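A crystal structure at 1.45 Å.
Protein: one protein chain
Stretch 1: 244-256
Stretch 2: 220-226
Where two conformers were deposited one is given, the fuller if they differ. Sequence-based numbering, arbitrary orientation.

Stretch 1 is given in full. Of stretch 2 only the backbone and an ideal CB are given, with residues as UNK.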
# COMPACT_ATOMS: atom_id res chain seq x y z
N THR A 244 -3.54 12.81 -7.89
CA THR A 244 -2.43 11.97 -8.30
C THR A 244 -2.77 10.56 -7.91
O THR A 244 -3.56 10.39 -7.02
CB THR A 244 -1.06 12.46 -7.68
OG1 THR A 244 -1.16 12.41 -6.23
CG2 THR A 244 -0.75 13.83 -8.09
N ARG A 245 -2.17 9.59 -8.59
CA ARG A 245 -2.33 8.21 -8.18
C ARG A 245 -1.90 8.05 -6.72
O ARG A 245 -2.57 7.35 -5.95
CB ARG A 245 -1.56 7.28 -9.12
CG ARG A 245 -2.20 7.16 -10.47
CD ARG A 245 -3.42 6.28 -10.52
NE ARG A 245 -3.81 6.09 -11.92
CZ ARG A 245 -4.63 6.89 -12.59
NH1 ARG A 245 -5.18 7.96 -12.02
NH2 ARG A 245 -4.89 6.63 -13.87
N GLN A 246 -0.79 8.70 -6.35
CA GLN A 246 -0.23 8.64 -4.99
C GLN A 246 -1.28 9.01 -3.97
O GLN A 246 -1.59 8.26 -3.03
CB GLN A 246 0.96 9.61 -4.90
CG GLN A 246 1.92 9.44 -3.73
CD GLN A 246 3.17 10.29 -3.90
OE1 GLN A 246 3.10 11.52 -3.90
NE2 GLN A 246 4.32 9.64 -4.05
N THR A 247 -1.87 10.18 -4.16
CA THR A 247 -2.89 10.71 -3.29
C THR A 247 -4.23 9.93 -3.28
O THR A 247 -4.82 9.68 -2.22
CB THR A 247 -3.18 12.17 -3.64
OG1 THR A 247 -1.94 12.89 -3.65
CG2 THR A 247 -4.10 12.79 -2.67
N GLU A 248 -4.74 9.61 -4.46
CA GLU A 248 -5.93 8.79 -4.58
C GLU A 248 -5.75 7.44 -3.89
O GLU A 248 -6.72 6.89 -3.38
CB GLU A 248 -6.30 8.60 -6.04
CG GLU A 248 -7.61 7.88 -6.18
CD GLU A 248 -8.35 8.14 -7.48
OE1 GLU A 248 -7.77 8.75 -8.40
OE2 GLU A 248 -9.53 7.73 -7.55
N ARG A 249 -4.52 6.91 -3.85
CA ARG A 249 -4.28 5.69 -3.07
C ARG A 249 -4.64 5.95 -1.62
O ARG A 249 -5.10 5.03 -0.96
CB ARG A 249 -2.85 5.12 -3.20
CG ARG A 249 -2.59 4.43 -4.55
CD ARG A 249 -1.24 3.73 -4.69
NE ARG A 249 -1.10 3.45 -6.10
CZ ARG A 249 -0.45 4.25 -6.95
NH1 ARG A 249 0.21 5.32 -6.51
NH2 ARG A 249 -0.43 3.95 -8.24
N LEU A 250 -4.42 7.17 -1.12
CA LEU A 250 -4.74 7.49 0.28
C LEU A 250 -6.23 7.59 0.51
O LEU A 250 -6.73 7.25 1.56
CB LEU A 250 -4.07 8.77 0.77
CG LEU A 250 -2.54 8.77 0.73
CD1 LEU A 250 -2.00 10.17 0.94
CD2 LEU A 250 -2.00 7.80 1.78
N TYR A 251 -6.97 8.06 -0.48
CA TYR A 251 -8.44 8.08 -0.42
C TYR A 251 -8.98 6.65 -0.32
O TYR A 251 -9.84 6.34 0.56
CB TYR A 251 -8.97 8.77 -1.68
CG TYR A 251 -10.47 8.82 -1.83
CD1 TYR A 251 -11.24 9.82 -1.20
CD2 TYR A 251 -11.15 7.90 -2.62
CE1 TYR A 251 -12.62 9.90 -1.37
CE2 TYR A 251 -12.54 7.94 -2.78
CZ TYR A 251 -13.28 8.94 -2.18
OH TYR A 251 -14.64 9.02 -2.35
N ALA A 252 -8.44 5.76 -1.15
CA ALA A 252 -8.84 4.37 -1.17
C ALA A 252 -8.43 3.73 0.15
O ALA A 252 -9.16 2.89 0.66
CB ALA A 252 -8.24 3.63 -2.35
N LEU A 253 -7.29 4.13 0.69
CA LEU A 253 -6.85 3.61 1.99
C LEU A 253 -7.88 3.96 3.04
O LEU A 253 -8.19 3.13 3.92
CB LEU A 253 -5.46 4.20 2.33
CG LEU A 253 -4.87 3.74 3.66
CD1 LEU A 253 -4.54 2.28 3.60
CD2 LEU A 253 -3.63 4.58 3.97
N GLY A 254 -8.40 5.18 2.99
CA GLY A 254 -9.47 5.62 3.89
C GLY A 254 -10.74 4.78 3.80
O GLY A 254 -11.34 4.40 4.84
N ILE A 255 -11.14 4.46 2.57
CA ILE A 255 -12.31 3.61 2.38
C ILE A 255 -12.06 2.29 3.09
O ILE A 255 -12.92 1.84 3.85
CB ILE A 255 -12.59 3.36 0.90
CG1 ILE A 255 -13.10 4.68 0.28
CG2 ILE A 255 -13.55 2.20 0.69
CD1 ILE A 255 -13.21 4.64 -1.20
N ASP A 256 -10.98 1.62 2.78
CA ASP A 256 -10.75 0.29 3.42
C ASP A 256 -10.52 0.37 4.93
O ASP A 256 -10.86 -0.59 5.64
CB ASP A 256 -9.60 -0.45 2.76
CG ASP A 256 -10.00 -1.12 1.46
OD1 ASP A 256 -11.19 -1.15 1.08
OD2 ASP A 256 -9.10 -1.67 0.82
N UNK A 220 1.16 -4.30 -10.95
CA UNK A 220 0.14 -4.56 -9.93
C UNK A 220 -0.20 -3.27 -9.24
O UNK A 220 0.66 -2.40 -9.04
CB UNK A 220 0.61 -5.60 -8.91
N UNK A 221 -1.47 -3.12 -8.91
CA UNK A 221 -1.95 -1.95 -8.21
C UNK A 221 -3.33 -2.26 -7.63
O UNK A 221 -3.84 -3.35 -7.81
CB UNK A 221 -2.00 -0.74 -9.14
N UNK A 222 -3.90 -1.29 -6.96
CA UNK A 222 -5.19 -1.41 -6.35
C UNK A 222 -6.33 -1.73 -7.27
O UNK A 222 -6.42 -1.19 -8.36
CB UNK A 222 -5.51 -0.11 -5.61
N UNK A 223 -7.27 -2.59 -6.83
CA UNK A 223 -8.58 -2.73 -7.52
C UNK A 223 -9.23 -1.38 -7.80
O UNK A 223 -9.88 -1.21 -8.87
CB UNK A 223 -9.53 -3.58 -6.68
N UNK A 224 -9.01 -0.42 -6.91
CA UNK A 224 -9.58 0.90 -7.06
C UNK A 224 -9.28 1.51 -8.46
O UNK A 224 -10.14 2.22 -9.03
CB UNK A 224 -9.04 1.81 -5.95
N UNK A 225 -8.08 1.24 -8.97
CA UNK A 225 -7.68 1.69 -10.32
C UNK A 225 -7.91 0.63 -11.40
O UNK A 225 -8.29 0.95 -12.54
CB UNK A 225 -6.20 2.09 -10.32
N UNK A 226 -7.64 -0.63 -11.09
CA UNK A 226 -7.56 -1.66 -12.12
C UNK A 226 -8.85 -2.47 -12.37
O UNK A 226 -8.91 -3.20 -13.35
CB UNK A 226 -6.44 -2.63 -11.74

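Stretch 1 is a helix from Arg 245 onward, capped by Thr 244, whose OG1 accepts from Thr 247 N at 3.1 Å. Glu 248, Ala 252 and Ile 255 point their CA-to-CB bonds toward stretch 2, and the ends of Arg 245, Arg 249 and Tyr 251 come nearer to it.

Position 220 has extended angles (-115/143), and nothing of stretch 1 lies within 5.5 Å of its ideal CB. The helix therefore sets no preference there. The deposited residue is Ile 220, which makes no contact with stretch 1.

At position 221 the backbone is almost fully extended (-163/-180) and CA-to-CB points toward the helix, with the ideal CB 5.0 Å from Arg 249 NH2. A guanidinium at that range invites an acceptor: Asp or Asn would reach it directly, while Glu or Gln would have to fold back. The residue is Asp 221, and its carboxylate meets the guanidinium in its plane with two nearly linear hydrogen bonds, Arg 249 NE to Asp 221 OD1 at 3.1 Å and Arg 249 NH2 to Asp 221 OD2 at 2.8 Å, which together form a salt bridge. Asp 221 OD1 also accepts from the backbone N of position 222 at 2.8 Å.

Position 222 precedes a helix, and its angles (-60/141) fit an N-cap, where Ser, Thr, Asp or Asn would be usual. Its ideal CB, however, points toward the helix and lies 5.5 Å from Arg 249 CG and, in another direction, 5.7 Å from Ala 252 CB, so a long, flexible apolar chain would suit as well. Selenomethionine, Met 222, takes the second course: its CE lies 3.5 Å from Arg 249 CB and its SE 3.6 Å from Ala 252 CB.

Position 223 opens the short helix at -48/-33, with its CB out of reach of stretch 1. Proline is at home in a first helical turn, as are many other residues; Pro 223 is found, with no contact to the helix.

Position 224 has the closest approach of an ideal CB, 4.1 Å from Ala 252 CB. The methyl leaves room for a flat group between Glu 248, Tyr 251 and Ile 255, and the carboxylate calls for a donor. Phe or Leu could occupy the space, but Trp, or less fully His, could also donate. Trp 224 sits as a knob among these four residues. Its NE1 donates to Glu 248 OE2 at 2.8 Å, Ala 252 CB lies over the face of its five-membered ring, and Ile 255 CD1 lies 3.9 Å from Trp 224 CH2.

Position 225 points toward the first helical turns, its ideal CB 4.9 Å from Arg 245 NE. The aliphatic stems of Arg 245, Glu 248 and Arg 249 offer a surface for an aromatic or a long apolar chain; an acidic group could also answer the arginines. Phe 225 receives Arg 245 CD over one face, 3.5 Å from Phe 225 CE1, while Arg 249 CG lies at the ring edge, 3.5 Å from Phe 225 CE2.

Position 226 is again out of reach and unconstrained by stretch 1; Leu 226 makes no contact with it.

Stretch 2 220-226: IDMPWFL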
# COMPACT_ATOMS: atom_id res chain seq x y z
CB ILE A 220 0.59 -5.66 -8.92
CG1 ILE A 220 1.92 -5.32 -8.27
CG2 ILE A 220 0.72 -7.01 -9.64
CD1 ILE A 220 2.30 -6.30 -7.17
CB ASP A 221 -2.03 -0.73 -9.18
CG ASP A 221 -1.84 0.62 -8.48
OD1 ASP A 221 -1.95 0.73 -7.27
OD2 ASP A 221 -1.56 1.62 -9.21
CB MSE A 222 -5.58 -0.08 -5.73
CG MSE A 222 -4.59 0.35 -4.67
SE MSE A 222 -5.42 1.90 -3.81
CE MSE A 222 -4.05 1.92 -2.37
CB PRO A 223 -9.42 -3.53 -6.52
CG PRO A 223 -8.39 -4.34 -5.83
CD PRO A 223 -7.19 -3.45 -5.63
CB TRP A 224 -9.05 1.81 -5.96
CG TRP A 224 -9.67 3.17 -5.95
CD1 TRP A 224 -9.06 4.37 -6.23
CD2 TRP A 224 -11.02 3.48 -5.59
NE1 TRP A 224 -9.96 5.40 -6.08
CE2 TRP A 224 -11.16 4.88 -5.68
CE3 TRP A 224 -12.11 2.72 -5.23
CZ2 TRP A 224 -12.37 5.51 -5.44
CZ3 TRP A 224 -13.30 3.36 -4.97
CH2 TRP A 224 -13.42 4.72 -5.06
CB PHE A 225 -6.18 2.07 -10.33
CG PHE A 225 -5.80 3.13 -9.32
CD1 PHE A 225 -6.37 4.37 -9.34
CD2 PHE A 225 -4.87 2.87 -8.35
CE1 PHE A 225 -6.01 5.34 -8.41
CE2 PHE A 225 -4.53 3.81 -7.40
CZ PHE A 225 -5.08 5.05 -7.44
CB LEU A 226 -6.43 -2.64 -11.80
CG LEU A 226 -5.04 -2.02 -11.79
CD1 LEU A 226 -4.01 -3.05 -11.40
CD2 LEU A 226 -4.73 -1.39 -13.14
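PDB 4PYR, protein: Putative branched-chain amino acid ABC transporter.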